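Local coordinates for fiber protein (PDB 3L88) that forms the trimeric knob at the tip of the adenovirus fiber, the part that attaches the virion to its host-cell receptor CD46, at residues C[35-40]-C[72-77]; C[118-123]-C[161-166]; C[150-155]-C[189-194]. All blocks are in the same frame, centred on the assembly; numbering follows the deposited sequence.

Contact 1 (C[35-40]-C[72-77])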
loop_
_atom_site.group_PDB
_atom_site.type_symbol
_atom_site.label_atom_id
_atom_site.label_comp_id
_atom_site.label_asym_id
_atom_site.label_seq_id
_atom_site.Cartn_x
_atom_site.Cartn_y
_atom_site.Cartn_z
ATOM N N LEU C 35 -13.802 -14.777 -3.578
ATOM C CA LEU C 35 -13.292 -13.422 -3.451
ATOM C C LEU C 35 -13.330 -12.960 -1.997
ATOM O O LEU C 35 -14.388 -12.954 -1.361
ATOM C CB LEU C 35 -14.103 -12.463 -4.322
ATOM C CG LEU C 35 -13.719 -10.984 -4.204
ATOM C CD1 LEU C 35 -12.381 -10.710 -4.885
ATOM C CD2 LEU C 35 -14.814 -10.083 -4.766
ATOM N N THR C 36 -12.171 -12.583 -1.470
ATOM C CA THR C 36 -12.105 -11.959 -0.159
ATOM C C THR C 36 -11.934 -10.455 -0.309
ATOM O O THR C 36 -10.944 -9.981 -0.862
ATOM C CB THR C 36 -10.954 -12.530 0.696
ATOM O OG1 THR C 36 -11.180 -13.923 0.940
ATOM C CG2 THR C 36 -10.875 -11.808 2.036
ATOM N N LEU C 37 -12.919 -9.709 0.170
ATOM C CA LEU C 37 -12.903 -8.262 0.039
ATOM C C LEU C 37 -13.316 -7.607 1.351
ATOM O O LEU C 37 -14.370 -7.917 1.901
ATOM C CB LEU C 37 -13.833 -7.817 -1.091
ATOM C CG LEU C 37 -13.990 -6.305 -1.261
ATOM C CD1 LEU C 37 -12.701 -5.683 -1.772
ATOM C CD2 LEU C 37 -15.139 -5.977 -2.193
ATOM N N VAL C 38 -12.460 -6.729 1.861
ATOM C CA VAL C 38 -12.749 -6.005 3.095
ATOM C C VAL C 38 -12.681 -4.507 2.855
ATOM O O VAL C 38 -11.705 -4.002 2.304
ATOM C CB VAL C 38 -11.769 -6.379 4.231
ATOM C CG1 VAL C 38 -12.289 -5.856 5.570
ATOM C CG2 VAL C 38 -11.564 -7.887 4.293
ATOM N N LEU C 39 -13.746 -3.806 3.225
ATOM C CA LEU C 39 -13.794 -2.358 3.090
ATOM C C LEU C 39 -14.013 -1.715 4.453
ATOM O O LEU C 39 -14.968 -2.048 5.161
ATOM C CB LEU C 39 -14.918 -1.945 2.142
ATOM C CG LEU C 39 -14.903 -2.508 0.723
ATOM C CD1 LEU C 39 -16.155 -2.060 -0.009
ATOM C CD2 LEU C 39 -13.647 -2.088 -0.035
ATOM N N VAL C 40 -13.118 -0.804 4.823
ATOM C CA VAL C 40 -13.157 -0.190 6.143
ATOM C C VAL C 40 -13.233 1.328 6.053
ATOM O O VAL C 40 -12.408 1.963 5.392
ATOM C CB VAL C 40 -11.941 -0.601 6.999
ATOM C CG1 VAL C 40 -11.934 0.162 8.299
ATOM C CG2 VAL C 40 -11.970 -2.098 7.267
ATOM N N LEU C 72 -13.583 -8.917 -12.249
ATOM C CA LEU C 72 -14.790 -8.957 -11.434
ATOM C C LEU C 72 -15.415 -7.568 -11.345
ATOM O O LEU C 72 -14.793 -6.632 -10.846
ATOM C CB LEU C 72 -14.472 -9.485 -10.033
ATOM C CG LEU C 72 -13.769 -10.844 -9.953
ATOM C CD1 LEU C 72 -13.474 -11.233 -8.504
ATOM C CD2 LEU C 72 -14.600 -11.914 -10.643
ATOM N N ARG C 73 -16.637 -7.436 -11.855
ATOM C CA ARG C 73 -17.373 -6.172 -11.792
ATOM C C ARG C 73 -18.436 -6.212 -10.699
ATOM O O ARG C 73 -19.306 -7.084 -10.696
ATOM C CB ARG C 73 -18.041 -5.870 -13.135
ATOM C CG ARG C 73 -17.072 -5.548 -14.260
ATOM C CD ARG C 73 -17.804 -5.347 -15.574
ATOM N NE ARG C 73 -18.675 -6.478 -15.879
ATOM C CZ ARG C 73 -18.262 -7.611 -16.444
ATOM N NH1 ARG C 73 -16.984 -7.763 -16.774
ATOM N NH2 ARG C 73 -19.125 -8.591 -16.680
ATOM N N LEU C 74 -18.352 -5.278 -9.759
ATOM C CA LEU C 74 -19.368 -5.161 -8.727
ATOM C C LEU C 74 -20.198 -3.907 -8.963
ATOM O O LEU C 74 -19.654 -2.824 -9.155
ATOM C CB LEU C 74 -18.739 -5.116 -7.334
ATOM C CG LEU C 74 -17.578 -6.046 -6.967
ATOM C CD1 LEU C 74 -17.585 -6.315 -5.465
ATOM C CD2 LEU C 74 -17.616 -7.353 -7.735
ATOM N N TYR C 75 -21.515 -4.064 -8.962
ATOM C CA TYR C 75 -22.424 -2.937 -9.115
ATOM C C TYR C 75 -23.310 -2.810 -7.884
ATOM O O TYR C 75 -23.777 -3.813 -7.337
ATOM C CB TYR C 75 -23.288 -3.110 -10.369
ATOM C CG TYR C 75 -22.490 -3.207 -11.654
ATOM C CD1 TYR C 75 -21.896 -2.078 -12.213
ATOM C CD2 TYR C 75 -22.330 -4.424 -12.307
ATOM C CE1 TYR C 75 -21.172 -2.159 -13.382
ATOM C CE2 TYR C 75 -21.603 -4.516 -13.477
ATOM C CZ TYR C 75 -21.026 -3.380 -14.011
ATOM O OH TYR C 75 -20.307 -3.457 -15.180
ATOM N N PHE C 76 -23.541 -1.574 -7.454
ATOM C CA PHE C 76 -24.344 -1.312 -6.268
ATOM C C PHE C 76 -25.464 -0.332 -6.574
ATOM O O PHE C 76 -25.280 0.612 -7.343
ATOM C CB PHE C 76 -23.472 -0.754 -5.139
ATOM C CG PHE C 76 -22.278 -1.603 -4.819
ATOM C CD1 PHE C 76 -22.320 -2.513 -3.774
ATOM C CD2 PHE C 76 -21.108 -1.490 -5.564
ATOM C CE1 PHE C 76 -21.216 -3.289 -3.468
ATOM C CE2 PHE C 76 -20.006 -2.269 -5.272
ATOM C CZ PHE C 76 -20.060 -3.173 -4.221
ATOM N N ASP C 77 -26.613 -0.539 -5.942
ATOM C CA ASP C 77 -27.718 0.401 -6.057
ATOM C C ASP C 77 -27.460 1.631 -5.200
ATOM O O ASP C 77 -26.379 1.782 -4.627
ATOM C CB ASP C 77 -29.043 -0.260 -5.680
ATOM C CG ASP C 77 -29.085 -0.707 -4.232
ATOM O OD1 ASP C 77 -28.352 -0.125 -3.404
ATOM O OD2 ASP C 77 -29.863 -1.634 -3.919
#

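Contact 2 (C[118-123]-C[161-166])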
loop_
_atom_site.group_PDB
_atom_site.type_symbol
_atom_site.label_atom_id
_atom_site.label_comp_id
_atom_site.label_asym_id
_atom_site.label_seq_id
_atom_site.Cartn_x
_atom_site.Cartn_y
_atom_site.Cartn_z
ATOM N N TYR C 118 -14.837 10.128 -8.294
ATOM C CA TYR C 118 -14.795 9.154 -9.376
ATOM C C TYR C 118 -16.150 9.101 -10.072
ATOM O O TYR C 118 -16.992 8.263 -9.751
ATOM C CB TYR C 118 -14.412 7.771 -8.843
ATOM C CG TYR C 118 -13.355 7.800 -7.756
ATOM C CD1 TYR C 118 -12.020 8.056 -8.062
ATOM C CD2 TYR C 118 -13.696 7.594 -6.424
ATOM C CE1 TYR C 118 -11.049 8.090 -7.072
ATOM C CE2 TYR C 118 -12.732 7.621 -5.426
ATOM C CZ TYR C 118 -11.411 7.868 -5.756
ATOM O OH TYR C 118 -10.458 7.904 -4.764
ATOM N N PRO C 119 -16.366 10.006 -11.033
ATOM C CA PRO C 119 -17.664 10.147 -11.675
ATOM C C PRO C 119 -17.901 9.098 -12.757
ATOM O O PRO C 119 -16.954 8.525 -13.287
ATOM C CB PRO C 119 -17.590 11.541 -12.299
ATOM C CG PRO C 119 -16.141 11.741 -12.600
ATOM C CD PRO C 119 -15.365 10.941 -11.582
ATOM N N PHE C 120 -19.167 8.853 -13.074
ATOM C CA PHE C 120 -19.525 8.096 -14.264
ATOM C C PHE C 120 -19.349 8.967 -15.510
ATOM O O PHE C 120 -19.745 10.135 -15.524
ATOM C CB PHE C 120 -20.965 7.589 -14.160
ATOM C CG PHE C 120 -21.173 6.553 -13.082
ATOM C CD1 PHE C 120 -20.964 5.211 -13.343
ATOM C CD2 PHE C 120 -21.602 6.921 -11.816
ATOM C CE1 PHE C 120 -21.182 4.257 -12.360
ATOM C CE2 PHE C 120 -21.815 5.971 -10.828
ATOM C CZ PHE C 120 -21.598 4.640 -11.101
ATOM N N ASN C 121 -18.724 8.407 -16.543
ATOM C CA ASN C 121 -18.249 9.206 -17.670
ATOM C C ASN C 121 -19.104 9.022 -18.908
ATOM O O ASN C 121 -19.983 8.163 -18.941
ATOM C CB ASN C 121 -16.789 8.875 -17.997
ATOM C CG ASN C 121 -15.880 8.967 -16.782
ATOM O OD1 ASN C 121 -15.612 10.056 -16.271
ATOM N ND2 ASN C 121 -15.393 7.818 -16.319
ATOM N N THR C 122 -18.836 9.835 -19.926
ATOM C CA THR C 122 -19.560 9.756 -21.193
ATOM C C THR C 122 -18.588 9.712 -22.370
ATOM O O THR C 122 -19.000 9.689 -23.530
ATOM C CB THR C 122 -20.524 10.950 -21.375
ATOM O OG1 THR C 122 -19.796 12.180 -21.261
ATOM C CG2 THR C 122 -21.627 10.914 -20.322
ATOM N N THR C 123 -17.297 9.714 -22.056
ATOM C CA THR C 123 -16.253 9.575 -23.065
ATOM C C THR C 123 -15.187 8.593 -22.592
ATOM O O THR C 123 -15.397 7.841 -21.637
ATOM C CB THR C 123 -15.574 10.925 -23.374
ATOM O OG1 THR C 123 -14.814 11.355 -22.236
ATOM C CG2 THR C 123 -16.611 11.985 -23.726
ATOM N N SER C 161 -30.221 1.210 -15.053
ATOM C CA SER C 161 -30.783 2.387 -14.404
ATOM C C SER C 161 -30.638 2.288 -12.889
ATOM O O SER C 161 -30.768 3.281 -12.174
ATOM C CB SER C 161 -32.256 2.547 -14.787
ATOM O OG SER C 161 -32.441 2.334 -16.177
ATOM N N ASN C 162 -30.358 1.081 -12.409
ATOM C CA ASN C 162 -30.275 0.826 -10.976
ATOM C C ASN C 162 -28.868 0.980 -10.410
ATOM O O ASN C 162 -28.690 1.030 -9.194
ATOM C CB ASN C 162 -30.831 -0.559 -10.642
ATOM C CG ASN C 162 -32.266 -0.506 -10.158
ATOM O OD1 ASN C 162 -33.020 0.395 -10.523
ATOM N ND2 ASN C 162 -32.648 -1.467 -9.321
ATOM N N VAL C 163 -27.873 1.063 -11.289
ATOM C CA VAL C 163 -26.494 1.225 -10.844
ATOM C C VAL C 163 -26.227 2.646 -10.356
ATOM O O VAL C 163 -26.396 3.614 -11.099
ATOM C CB VAL C 163 -25.480 0.863 -11.944
ATOM C CG1 VAL C 163 -24.070 1.178 -11.478
ATOM C CG2 VAL C 163 -25.600 -0.603 -12.313
ATOM N N ALA C 164 -25.818 2.761 -9.099
ATOM C CA ALA C 164 -25.424 4.043 -8.538
ATOM C C ALA C 164 -23.909 4.113 -8.316
ATOM O O ALA C 164 -23.297 5.170 -8.480
ATOM C CB ALA C 164 -26.175 4.301 -7.243
ATOM N N TYR C 165 -23.310 2.979 -7.962
ATOM C CA TYR C 165 -21.862 2.898 -7.770
ATOM C C TYR C 165 -21.310 1.628 -8.399
ATOM O O TYR C 165 -22.050 0.683 -8.656
ATOM C CB TYR C 165 -21.512 2.930 -6.283
ATOM C CG TYR C 165 -22.225 4.011 -5.508
ATOM C CD1 TYR C 165 -21.679 5.281 -5.390
ATOM C CD2 TYR C 165 -23.439 3.756 -4.877
ATOM C CE1 TYR C 165 -22.332 6.277 -4.682
ATOM C CE2 TYR C 165 -24.099 4.744 -4.168
ATOM C CZ TYR C 165 -23.540 6.002 -4.075
ATOM O OH TYR C 165 -24.188 6.978 -3.364
ATOM N N ALA C 166 -20.004 1.605 -8.642
ATOM C CA ALA C 166 -19.365 0.426 -9.222
ATOM C C ALA C 166 -17.908 0.294 -8.798
ATOM O O ALA C 166 -17.189 1.290 -8.704
ATOM C CB ALA C 166 -19.472 0.454 -10.737
#

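Contact 3 (C[150-155]-C[189-194])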
loop_
_atom_site.group_PDB
_atom_site.type_symbol
_atom_site.label_atom_id
_atom_site.label_comp_id
_atom_site.label_asym_id
_atom_site.label_seq_id
_atom_site.Cartn_x
_atom_site.Cartn_y
_atom_site.Cartn_z
ATOM N N ILE C 150 -2.608 -5.465 -11.119
ATOM C CA ILE C 150 -3.964 -5.289 -10.622
ATOM C C ILE C 150 -4.410 -3.856 -10.850
ATOM O O ILE C 150 -3.684 -2.913 -10.534
ATOM C CB ILE C 150 -4.077 -5.629 -9.120
ATOM C CG1 ILE C 150 -5.415 -5.135 -8.556
ATOM C CG2 ILE C 150 -2.934 -4.995 -8.347
ATOM C CD1 ILE C 150 -6.531 -6.133 -8.646
ATOM N N SER C 151 -5.596 -3.696 -11.425
ATOM C CA SER C 151 -6.186 -2.378 -11.579
ATOM C C SER C 151 -7.622 -2.365 -11.077
ATOM O O SER C 151 -8.396 -3.284 -11.331
ATOM C CB SER C 151 -6.116 -1.912 -13.030
ATOM O OG SER C 151 -7.076 -2.579 -13.818
ATOM N N ILE C 152 -7.949 -1.334 -10.314
ATOM C CA ILE C 152 -9.295 -1.154 -9.795
ATOM C C ILE C 152 -9.936 0.073 -10.441
ATOM O O ILE C 152 -9.421 1.184 -10.326
ATOM C CB ILE C 152 -9.258 -0.957 -8.276
ATOM C CG1 ILE C 152 -8.602 -2.169 -7.610
ATOM C CG2 ILE C 152 -10.657 -0.706 -7.739
ATOM C CD1 ILE C 152 -8.487 -2.062 -6.102
ATOM N N MET C 153 -11.037 -0.135 -11.154
ATOM C CA MET C 153 -11.779 0.986 -11.727
ATOM C C MET C 153 -12.977 1.339 -10.855
ATOM O O MET C 153 -13.804 0.482 -10.543
ATOM C CB MET C 153 -12.238 0.679 -13.153
ATOM C CG MET C 153 -12.563 1.926 -13.968
ATOM S SD MET C 153 -13.768 1.644 -15.281
ATOM C CE MET C 153 -13.050 0.225 -16.111
ATOM N N LEU C 154 -13.053 2.602 -10.449
ATOM C CA LEU C 154 -14.156 3.065 -9.615
ATOM C C LEU C 154 -15.228 3.779 -10.434
ATOM O O LEU C 154 -14.932 4.695 -11.211
ATOM C CB LEU C 154 -13.641 3.969 -8.493
ATOM C CG LEU C 154 -12.648 3.329 -7.523
ATOM C CD1 LEU C 154 -12.104 4.375 -6.571
ATOM C CD2 LEU C 154 -13.285 2.176 -6.762
ATOM N N ASN C 155 -16.471 3.341 -10.261
ATOM C CA ASN C 155 -17.597 3.922 -10.976
ATOM C C ASN C 155 -17.361 3.958 -12.481
ATOM O O ASN C 155 -17.235 2.915 -13.123
ATOM C CB ASN C 155 -17.904 5.316 -10.430
ATOM C CG ASN C 155 -18.342 5.283 -8.972
ATOM O OD1 ASN C 155 -18.951 4.312 -8.515
ATOM N ND2 ASN C 155 -18.022 6.338 -8.232
ATOM N N SER C 189 -2.124 -12.796 -4.034
ATOM C CA SER C 189 -1.740 -12.223 -2.749
ATOM C C SER C 189 -2.491 -10.915 -2.493
ATOM O O SER C 189 -2.814 -10.181 -3.428
ATOM C CB SER C 189 -0.226 -12.009 -2.668
ATOM O OG SER C 189 0.199 -10.996 -3.561
ATOM N N PRO C 190 -2.793 -10.635 -1.220
ATOM C CA PRO C 190 -3.662 -9.514 -0.893
ATOM C C PRO C 190 -3.149 -8.212 -1.500
ATOM O O PRO C 190 -1.944 -7.954 -1.500
ATOM C CB PRO C 190 -3.597 -9.458 0.636
ATOM C CG PRO C 190 -3.257 -10.845 1.048
ATOM C CD PRO C 190 -2.348 -11.367 -0.022
ATOM N N PHE C 191 -4.061 -7.413 -2.044
ATOM C CA PHE C 191 -3.715 -6.085 -2.525
ATOM C C PHE C 191 -4.390 -5.031 -1.657
ATOM O O PHE C 191 -5.557 -5.174 -1.298
ATOM C CB PHE C 191 -4.126 -5.922 -3.989
ATOM C CG PHE C 191 -3.805 -4.573 -4.561
ATOM C CD1 PHE C 191 -2.488 -4.147 -4.676
ATOM C CD2 PHE C 191 -4.813 -3.741 -5.010
ATOM C CE1 PHE C 191 -2.181 -2.902 -5.218
ATOM C CE2 PHE C 191 -4.519 -2.504 -5.564
ATOM C CZ PHE C 191 -3.198 -2.079 -5.660
ATOM N N PHE C 192 -3.638 -3.997 -1.293
ATOM C CA PHE C 192 -4.144 -2.948 -0.414
ATOM C C PHE C 192 -4.402 -1.659 -1.189
ATOM O O PHE C 192 -3.605 -1.259 -2.035
ATOM C CB PHE C 192 -3.161 -2.673 0.729
ATOM C CG PHE C 192 -2.510 -3.907 1.282
ATOM C CD1 PHE C 192 -1.136 -4.053 1.239
ATOM C CD2 PHE C 192 -3.272 -4.922 1.845
ATOM C CE1 PHE C 192 -0.524 -5.184 1.746
ATOM C CE2 PHE C 192 -2.670 -6.063 2.354
ATOM C CZ PHE C 192 -1.291 -6.191 2.310
ATOM N N PHE C 193 -5.515 -1.006 -0.886
ATOM C CA PHE C 193 -5.887 0.208 -1.594
ATOM C C PHE C 193 -6.755 1.122 -0.743
ATOM O O PHE C 193 -7.354 0.698 0.250
ATOM C CB PHE C 193 -6.601 -0.135 -2.900
ATOM C CG PHE C 193 -7.864 -0.921 -2.706
ATOM C CD1 PHE C 193 -7.822 -2.302 -2.568
ATOM C CD2 PHE C 193 -9.092 -0.279 -2.652
ATOM C CE1 PHE C 193 -8.976 -3.023 -2.375
ATOM C CE2 PHE C 193 -10.249 -0.994 -2.461
ATOM C CZ PHE C 193 -10.195 -2.368 -2.321
ATOM N N SER C 194 -6.789 2.392 -1.125
ATOM C CA SER C 194 -7.705 3.355 -0.531
ATOM C C SER C 194 -8.424 4.083 -1.653
ATOM O O SER C 194 -7.929 4.140 -2.780
ATOM C CB SER C 194 -6.946 4.368 0.329
ATOM O OG SER C 194 -6.355 3.752 1.459
#

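Contact 1 (C[35-40]-C[72-77])
Leu35 and Leu72 meet tip to tip, CD1 of Leu35 lying 3.8 Å from CD1 of Leu72. The same Leu72 methyl also stands 4.1 Å from CD2 of Leu35, and is therefore received by both ends of the Leu35 fork. Two residues further along each strand the pattern repeats more sparingly: one methyl of each residue takes part, CD2 of Leu37 and CD1 of Leu74, 4.1 Å apart. The two strands use different torsions to bring these ends together. On 35-40 both leucines carry CG opposite the backbone N (chi1 176° in Leu35), whereas on 72-77 CG lies opposite the carbonyl carbon (chi1 -55° in Leu72). The backbones stay well separated, with 9.3 Å between CA of Leu35 and CA of Leu72, and 11.3 Å between CA of Leu37 and CA of Leu74. Such spacing belongs to the facing layers of a beta sandwich, the fold of the adenovirus knob: strand 33-42 lies in one antiparallel sheet and strand 67-76 in the other. Leucine suits these inward positions because its branched end reaches across the interlayer space with purely apolar methyls, and all four residues are buried. Around this first shell, Val50 of strand 45-54 packs against Leu35 and Leu37, Phe169 of strand 165-174 touches Leu37, and Leu89 touches Leu74. Alternation along the strands turns the intervening residues elsewhere. Thr36 and Val38 pack on Ile196 and Leu45 of a neighbouring subunit, while Arg73, partly exposed, forms a salt bridge with Glu26. Backbone hydrogen bonds between Thr36 and Ser51 and between Val38 and Tyr49 hold strand 33-42 in its sheet, and N of Leu35 is hydrogen-bonded to OD1 of Asn21.

Contact 2 (C[118-123]-C[161-166])
Phe120, in the irregular loop 118-123, faces Tyr165 at the start of strand 165-174 with their CA atoms 8.6 Å apart, and Ala164 and Tyr165 form a classic beta bulge opposite Phe76. The Phe120 ring bridges this gap, directing an edge at the backbone of the bulge: its CZ is 3.8 Å from CA of Tyr165, which lies in the plane of the ring. With CG anti to the carbonyl carbon (chi1 -67°) and CB directed toward 161-166, Phe120 brings its far edge to the bulge. Small aliphatic groups complete the contact. CG1 of Val163 approaches CZ of Phe120 obliquely at 4.3 Å, while CB of Ala166 is 4.5 Å from CE1 of Phe120. Alanine suits this second place, since its single methyl lets the large ring come near the main chain. Asn155 touches Phe120 and also joins the two sides, with ND2 bonded to O of Tyr118 and OD1 to N of Ala166. The Phe120 contact itself has no hydrogen bond between the segments, so they meet here through nondirectional packing of a partly exposed ring, and a polar link between the two sides runs through Asn155.

Contact 3 (C[150-155]-C[189-194])
Two CH-pi contacts join Ile150 and Ile152 to Phe191 and Phe193. CG2 of Ile150 sits over the centre of the Phe191 ring, 3.7 Å from its centroid and only 6° off the ring normal. CD1 of Ile152 is 3.6 Å from the centroid of the Phe193 ring, above one face but shifted toward the rim. The fully extended Ile152 chain (chi2 179°) carries this terminal methyl across to the ring, the two side chains meeting at about a right angle. Plain apolar packing adds to these contacts: the same CD1 of Ile152 also comes 4.0 Å from CE2 of Phe191, at that ring's edge, and CG1 of Ile150 is 3.9 Å from CD2 of Phe191. CD1 of Ile152 thus sits in the corner made by two aromatics, against the face of Phe193 and at the edge of Phe191. Isoleucine offers two branches of unequal length, and phenylalanine a broad apolar face to receive them; all four residues are buried. The axes of segments 150-154 and 191-194 approach to 9.7 Å, their N-to-C directions 31° apart, one in each layer of the beta sandwich. Strand 145-154 is flanked by 130-138 and 165-174, whose Ile131 and Phe169 touch Ile152, while Val50 of strand 45-54 packs on Phe191 and Phe193.

Contacts 1 and 3 both bridge the two sheets of the knob sandwich, their centres about 10 Å apart, and they merge into one apolar core where CD2 of Leu39 lies 4.1 Å from CZ of Phe193. Contact 2 lies toward the periphery, its centre about 15 Å from that of contact 1 and about 18 Å from that of contact 3. Main-chain groups tie it to both: N of Phe76 and O of Tyr165 are 3.0 Å apart, a probable hydrogen bond, as are O of Ala166 and N of Asn155 at 2.7 Å. Strand 165-174 lies between 67-76 and 145-154 and so joins contact 2 to the other two. Contacts 1 and 3 touch the second subunit, and contacts 2 and 3 the third.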